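Local atomic coordinates of 3-hexulose-6-phosphate synthase (Mycobacterium gastri, PDB entry 3AJX), a protein that folds as a TIM barrel of eight parallel strands ringed by helices, belongs to the HUMPS family and holds a magnesium ion in this structure. Residues A[42-47]-A[71-76]; A[187-192]-A[200-205]; A[170-175]-A[181-186]. The protein carries 1 engineered substitution. All coordinates share one frame; numbering follows the deposited sequence.

In the fold
All three contacts belong to one TIM barrel, contact 1 on one side and contacts 2 and 3 side by side on another. Contact 1 is partly buried and joins two outer helices. It lies across the chain's centre from contact 3, their centres about 26 Å apart, and it alone has a hydrogen bond between its segments. Contacts 2 and 3 are buried, wholly apolar across their segments, and their centres are about 10 Å apart. They meet through L202, whose CD1 is 3.5 Å from CB of A185, and strand 182-185 runs on into helix 187-190. Contact 3 packs helix on strand, contact 2 helix on helix, and consecutive glycines of the two bind one sulfate.

Contact 1 of 3, residues A[42-47]-A[71-76]; sequences SVITAV and DIAFKA
The carbonyl group of A76 is the flat group here, approached by T45 at its edge and by I44 over one face. OG1 of T45 gives its hydrogen to O of A76 across 2.7 Å, lying in the carbonyl plane on a lone pair, with a C=O...OG1 angle of 128°. A chi1 of -52° sets OG1 beside its own backbone N and opposite the carbonyl carbon, aiming it at this acceptor. The backbone N of T45 is 3.4 Å from O of A76, but its poor angle rules out a second bond. Over the face, CG2 of I44 approaches O of A76 to 3.7 Å. These are neighbouring outer helices of the TIM barrel: 42-50 is the second helix between strands 28-31 and 55-62, and helix 66-75, near whose C-terminal end A76 lies, follows strand 55-62. The backbones are close, with CA of T45 only 5.3 Å from CA of A76. Looser apolar contacts run from CG2 of I44 to CB of A76 at 4.4 Å and from CD1 of I44 to CB of A73 at 4.5 Å. I44 also touches V56 and A58 of strand 55-62, while A73 rests on M60 of the same strand.

Contact 2 of 3, residues A[187-192]-A[200-205]; sequences GAIYGA and KELRAA. With SO4 (sulfate ion), chain G.
Near-extended chains bring I189 and L202 together. With chi1 at -65°, CG1 of I189 stands beside its backbone N and opposite the carbonyl carbon; L202 has a chi2 of 162°, which stretches CD1 out toward helix 187-190. The result is a crossing of the two side chains in which CD1 of L202 is 3.6 Å from CG1 of I189. The same methyl is 3.9 Å from CD1 of I189, so it touches both carbons where the chains meet at an angle. CB of A188 adds a looser touch, 4.3 Å from CD1 of L202. The backbones stay apart, 8.8 Å between CA of A188 and CA of L202. At its start, helix 187-190 gives the N-H of G187 to O1 of the sulfate at 3.0 Å, almost straight at 178°. G166 and G186 give it backbone N-H groups, consistent with phosphate-binding loops after strands 7 and 8 in many TIM barrels; NE2 of Q140 is a further donor. Helix 195-204 is tied by R203 to D27 and to the carbonyl of Y25. L202 touches L3 of strand 2-7 and I172 of helix 172-177, and I189 packs against V5 of strand 2-7 and V22 of helix 12-22.

Contact 3 of 3, residues A[170-175]-A[181-186]; sequences ATIPAV and EVAVAG. With SO4 (sulfate ion), chain G.
Helix 172-177 packs on the outer side of strand 182-185, with CA of V175 and CA of A183 6.8 Å apart and the CB of A183 directed at the helix. That methyl receives I172 and V175 from directions roughly at right angles. CD1 of I172 makes the closer touch, 3.7 Å from CB of A183; successive torsions of -80° and -70° fold the isoleucine chain so that its last methyl bends in toward the strand. CG1 of V175 lies 4.1 Å from the same CB, its position opposite the backbone N carrying it to the strand. The two residues are three apart, almost one helical turn, and so share one side of the helix. This is the helix-on-strand packing of the last beta-alpha-beta unit of the barrel, strand 161-164 to helix 172-177 to strand 182-185. Along the edge away from strand 161-164, backbone bonds of A183 to K2 and Q4 link strand 182-185 to strand 2-7, closing the barrel. Beyond the strand, G186 holds the N-cap position of helix 187-190 and donates its N-H to O3 of the sulfate, 3.0 Å away at 146°. No hydrogen bond joins the two segments: across them the contact is apolar and rests on close packing of methyls, not on directional bonds, whereas the polar chemistry gathers at the strand's end, where the backbone N-H of G186 faces the anion.

Contact 1 of 3, residues A[42-47]-A[71-76]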
# COMPACT_ATOMS: atom_id res chain seq x y z
N SER A 42 -1.56 8.31 13.43
CA SER A 42 -2.25 8.69 14.66
C SER A 42 -3.48 7.84 14.98
O SER A 42 -3.85 7.72 16.14
CB SER A 42 -2.64 10.18 14.63
OG SER A 42 -3.52 10.46 13.57
N VAL A 43 -4.10 7.25 13.97
CA VAL A 43 -5.28 6.43 14.25
C VAL A 43 -4.85 5.16 15.00
O VAL A 43 -5.59 4.65 15.84
CB VAL A 43 -6.06 6.06 12.95
CG1 VAL A 43 -5.20 5.20 12.04
CG2 VAL A 43 -7.36 5.35 13.32
N ILE A 44 -3.65 4.67 14.69
CA ILE A 44 -3.12 3.48 15.35
C ILE A 44 -2.88 3.80 16.82
O ILE A 44 -3.25 3.03 17.71
CB ILE A 44 -1.76 3.06 14.74
CG1 ILE A 44 -1.95 2.62 13.29
CG2 ILE A 44 -1.13 1.93 15.56
CD1 ILE A 44 -0.64 2.40 12.56
N THR A 45 -2.25 4.94 17.07
CA THR A 45 -1.94 5.37 18.42
C THR A 45 -3.19 5.57 19.26
O THR A 45 -3.24 5.17 20.42
CB THR A 45 -1.13 6.67 18.40
OG1 THR A 45 0.00 6.50 17.53
CG2 THR A 45 -0.64 7.02 19.79
N ALA A 46 -4.20 6.18 18.66
CA ALA A 46 -5.46 6.45 19.35
C ALA A 46 -6.18 5.16 19.75
O ALA A 46 -6.68 5.04 20.87
CB ALA A 46 -6.37 7.30 18.48
N VAL A 47 -6.23 4.20 18.84
CA VAL A 47 -6.90 2.94 19.12
C VAL A 47 -6.17 2.12 20.17
O VAL A 47 -6.80 1.51 21.04
CB VAL A 47 -7.07 2.10 17.83
CG1 VAL A 47 -7.64 0.73 18.17
CG2 VAL A 47 -7.98 2.83 16.86
N ASP A 71 8.68 -0.19 11.20
CA ASP A 71 9.15 0.54 12.36
C ASP A 71 8.24 1.69 12.79
O ASP A 71 7.90 1.81 13.96
CB ASP A 71 10.56 1.08 12.12
CG ASP A 71 11.32 1.29 13.41
OD1 ASP A 71 11.49 0.30 14.16
OD2 ASP A 71 11.75 2.43 13.68
N ILE A 72 7.84 2.53 11.85
CA ILE A 72 6.99 3.66 12.23
C ILE A 72 5.62 3.21 12.73
O ILE A 72 5.04 3.84 13.62
CB ILE A 72 6.86 4.70 11.08
CG1 ILE A 72 6.15 4.09 9.87
CG2 ILE A 72 8.25 5.22 10.71
CD1 ILE A 72 5.98 5.08 8.71
N ALA A 73 5.10 2.11 12.18
CA ALA A 73 3.80 1.60 12.61
C ALA A 73 3.92 0.99 14.02
O ALA A 73 3.05 1.20 14.87
CB ALA A 73 3.30 0.55 11.62
N PHE A 74 5.00 0.25 14.26
CA PHE A 74 5.23 -0.35 15.57
C PHE A 74 5.40 0.75 16.62
O PHE A 74 4.83 0.67 17.71
CB PHE A 74 6.49 -1.22 15.55
CG PHE A 74 6.31 -2.54 14.84
CD1 PHE A 74 7.33 -3.07 14.06
CD2 PHE A 74 5.13 -3.27 14.98
CE1 PHE A 74 7.19 -4.29 13.42
CE2 PHE A 74 4.98 -4.51 14.35
CZ PHE A 74 6.01 -5.02 13.57
N LYS A 75 6.18 1.77 16.28
CA LYS A 75 6.42 2.87 17.21
C LYS A 75 5.14 3.64 17.50
O LYS A 75 5.00 4.24 18.57
CB LYS A 75 7.50 3.80 16.65
CG LYS A 75 8.89 3.19 16.74
CD LYS A 75 9.98 4.15 16.28
CE LYS A 75 11.36 3.57 16.59
NZ LYS A 75 12.46 4.54 16.33
N ALA A 76 4.21 3.62 16.55
CA ALA A 76 2.94 4.31 16.71
C ALA A 76 1.96 3.51 17.57
O ALA A 76 0.87 3.99 17.88
CB ALA A 76 2.32 4.59 15.34

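Contact 2 of 3, residues A[187-192]-A[200-205]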
# COMPACT_ATOMS: atom_id res chain seq x y z
N GLY A 187 -16.79 -6.24 6.79
CA GLY A 187 -18.14 -5.80 6.49
C GLY A 187 -19.23 -6.42 7.35
O GLY A 187 -20.24 -5.78 7.63
N ALA A 188 -19.03 -7.67 7.76
CA ALA A 188 -20.01 -8.34 8.60
C ALA A 188 -20.19 -7.58 9.91
O ALA A 188 -21.26 -7.63 10.53
CB ALA A 188 -19.56 -9.78 8.89
N ILE A 189 -19.15 -6.86 10.33
CA ILE A 189 -19.22 -6.10 11.56
C ILE A 189 -19.53 -4.61 11.34
O ILE A 189 -20.57 -4.13 11.80
CB ILE A 189 -17.92 -6.24 12.39
CG1 ILE A 189 -17.75 -7.69 12.85
CG2 ILE A 189 -17.95 -5.31 13.60
CD1 ILE A 189 -16.48 -7.96 13.64
N TYR A 190 -18.66 -3.89 10.64
CA TYR A 190 -18.91 -2.46 10.44
C TYR A 190 -20.08 -2.12 9.51
O TYR A 190 -20.58 -1.00 9.53
CB TYR A 190 -17.63 -1.73 9.97
CG TYR A 190 -17.10 -2.09 8.59
CD1 TYR A 190 -15.96 -2.88 8.44
CD2 TYR A 190 -17.71 -1.61 7.43
CE1 TYR A 190 -15.44 -3.18 7.18
CE2 TYR A 190 -17.20 -1.90 6.17
CZ TYR A 190 -16.07 -2.69 6.05
OH TYR A 190 -15.57 -2.98 4.80
N GLY A 191 -20.52 -3.09 8.72
CA GLY A 191 -21.63 -2.84 7.81
C GLY A 191 -22.98 -3.20 8.40
O GLY A 191 -24.01 -3.04 7.74
N ALA A 192 -22.99 -3.67 9.64
CA ALA A 192 -24.23 -4.07 10.30
C ALA A 192 -24.91 -2.93 11.06
O ALA A 192 -24.26 -1.99 11.50
CB ALA A 192 -23.96 -5.23 11.25
N LYS A 200 -20.39 -10.20 18.51
CA LYS A 200 -20.70 -11.20 19.53
C LYS A 200 -21.11 -12.52 18.89
O LYS A 200 -20.67 -13.59 19.31
CB LYS A 200 -21.83 -10.69 20.44
CG LYS A 200 -22.11 -11.60 21.62
CD LYS A 200 -23.25 -11.08 22.50
CE LYS A 200 -23.41 -11.97 23.74
NZ LYS A 200 -24.53 -11.52 24.62
N GLU A 201 -21.96 -12.44 17.87
CA GLU A 201 -22.43 -13.63 17.17
C GLU A 201 -21.31 -14.33 16.41
O GLU A 201 -21.29 -15.56 16.33
CB GLU A 201 -23.59 -13.24 16.25
CG GLU A 201 -24.81 -12.75 17.02
CD GLU A 201 -25.77 -11.94 16.18
OE1 GLU A 201 -25.36 -10.90 15.63
OE2 GLU A 201 -26.95 -12.35 16.07
N LEU A 202 -20.39 -13.56 15.84
CA LEU A 202 -19.27 -14.17 15.13
C LEU A 202 -18.41 -14.93 16.14
O LEU A 202 -17.98 -16.06 15.89
CB LEU A 202 -18.43 -13.08 14.45
CG LEU A 202 -18.99 -12.57 13.12
CD1 LEU A 202 -18.36 -11.23 12.78
CD2 LEU A 202 -18.73 -13.61 12.03
N ARG A 203 -18.19 -14.31 17.30
CA ARG A 203 -17.42 -14.91 18.38
C ARG A 203 -18.05 -16.20 18.88
O ARG A 203 -17.37 -17.20 19.13
CB ARG A 203 -17.31 -13.91 19.54
CG ARG A 203 -16.97 -14.53 20.89
CD ARG A 203 -15.56 -15.08 20.91
NE ARG A 203 -14.57 -14.01 20.82
CZ ARG A 203 -13.25 -14.21 20.76
NH1 ARG A 203 -12.76 -15.44 20.79
NH2 ARG A 203 -12.43 -13.17 20.67
N ALA A 204 -19.37 -16.18 19.03
CA ALA A 204 -20.11 -17.34 19.53
C ALA A 204 -20.02 -18.56 18.62
O ALA A 204 -20.12 -19.69 19.09
CB ALA A 204 -21.57 -16.96 19.74
N ALA A 205 -19.82 -18.33 17.33
CA ALA A 205 -19.74 -19.43 16.37
C ALA A 205 -18.40 -20.15 16.44
O ALA A 205 -18.24 -21.24 15.90
CB ALA A 205 -19.98 -18.90 14.95
S SO4 G . -14.05 -8.36 5.00
O1 SO4 G . -15.07 -7.37 4.58
O2 SO4 G . -13.43 -8.99 3.82
O3 SO4 G . -14.70 -9.40 5.83
O4 SO4 G . -13.02 -7.67 5.80

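Contact 3 of 3, residues A[170-175]-A[181-186]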
# COMPACT_ATOMS: atom_id res chain seq x y z
N ALA A 170 -21.99 -17.71 9.13
CA ALA A 170 -22.21 -18.94 8.38
C ALA A 170 -20.92 -19.64 7.95
O ALA A 170 -20.88 -20.87 7.84
CB ALA A 170 -23.07 -18.66 7.15
N THR A 171 -19.86 -18.87 7.71
CA THR A 171 -18.60 -19.45 7.27
C THR A 171 -17.52 -19.59 8.35
O THR A 171 -16.44 -20.11 8.08
CB THR A 171 -18.01 -18.65 6.08
OG1 THR A 171 -18.03 -17.25 6.38
CG2 THR A 171 -18.81 -18.92 4.81
N ILE A 172 -17.81 -19.13 9.57
CA ILE A 172 -16.84 -19.26 10.65
C ILE A 172 -16.43 -20.72 10.86
O ILE A 172 -15.24 -21.02 10.99
CB ILE A 172 -17.40 -18.67 11.98
CG1 ILE A 172 -17.26 -17.15 11.98
CG2 ILE A 172 -16.66 -19.26 13.18
CD1 ILE A 172 -15.82 -16.65 12.09
N PRO A 173 -17.40 -21.65 10.88
CA PRO A 173 -17.04 -23.06 11.07
C PRO A 173 -16.06 -23.59 10.02
O PRO A 173 -15.12 -24.31 10.36
CB PRO A 173 -18.40 -23.77 10.99
CG PRO A 173 -19.32 -22.76 11.59
CD PRO A 173 -18.86 -21.48 10.92
N ALA A 174 -16.28 -23.23 8.76
CA ALA A 174 -15.40 -23.69 7.69
C ALA A 174 -14.00 -23.10 7.86
O ALA A 174 -13.00 -23.78 7.62
CB ALA A 174 -15.98 -23.29 6.34
N VAL A 175 -13.93 -21.85 8.28
CA VAL A 175 -12.65 -21.18 8.48
C VAL A 175 -11.87 -21.85 9.61
O VAL A 175 -10.66 -22.09 9.49
CB VAL A 175 -12.85 -19.68 8.81
CG1 VAL A 175 -11.52 -19.04 9.21
CG2 VAL A 175 -13.42 -18.97 7.59
N GLU A 181 -5.80 -19.63 12.33
CA GLU A 181 -5.43 -19.15 13.66
C GLU A 181 -6.29 -17.94 13.99
O GLU A 181 -6.58 -17.65 15.15
CB GLU A 181 -3.95 -18.76 13.68
CG GLU A 181 -3.43 -18.23 15.01
CD GLU A 181 -3.51 -19.26 16.12
OE1 GLU A 181 -3.62 -20.47 15.82
OE2 GLU A 181 -3.43 -18.86 17.31
N VAL A 182 -6.69 -17.22 12.94
CA VAL A 182 -7.50 -16.02 13.08
C VAL A 182 -8.55 -15.92 11.98
O VAL A 182 -8.27 -16.20 10.81
CB VAL A 182 -6.62 -14.74 12.98
CG1 VAL A 182 -7.48 -13.50 13.17
CG2 VAL A 182 -5.50 -14.79 14.02
N ALA A 183 -9.77 -15.54 12.36
CA ALA A 183 -10.84 -15.33 11.41
C ALA A 183 -11.02 -13.82 11.40
O ALA A 183 -11.22 -13.21 12.45
CB ALA A 183 -12.13 -16.02 11.88
N VAL A 184 -10.92 -13.21 10.22
CA VAL A 184 -11.07 -11.76 10.10
C VAL A 184 -12.46 -11.41 9.60
O VAL A 184 -12.95 -12.00 8.63
CB VAL A 184 -10.05 -11.17 9.10
CG1 VAL A 184 -10.21 -9.65 9.02
CG2 VAL A 184 -8.64 -11.53 9.53
N ALA A 185 -13.10 -10.45 10.25
CA ALA A 185 -14.43 -10.01 9.85
C ALA A 185 -14.43 -8.50 9.68
O ALA A 185 -14.07 -7.76 10.60
CB ALA A 185 -15.46 -10.43 10.89
N GLY A 186 -14.81 -8.04 8.49
CA GLY A 186 -14.86 -6.62 8.21
C GLY A 186 -16.29 -6.13 8.02
O GLY A 186 -16.92 -5.67 8.96
S SO4 G . -14.05 -8.36 5.00
O1 SO4 G . -15.07 -7.37 4.58
O2 SO4 G . -13.43 -8.99 3.82
O3 SO4 G . -14.70 -9.40 5.83
O4 SO4 G . -13.02 -7.67 5.80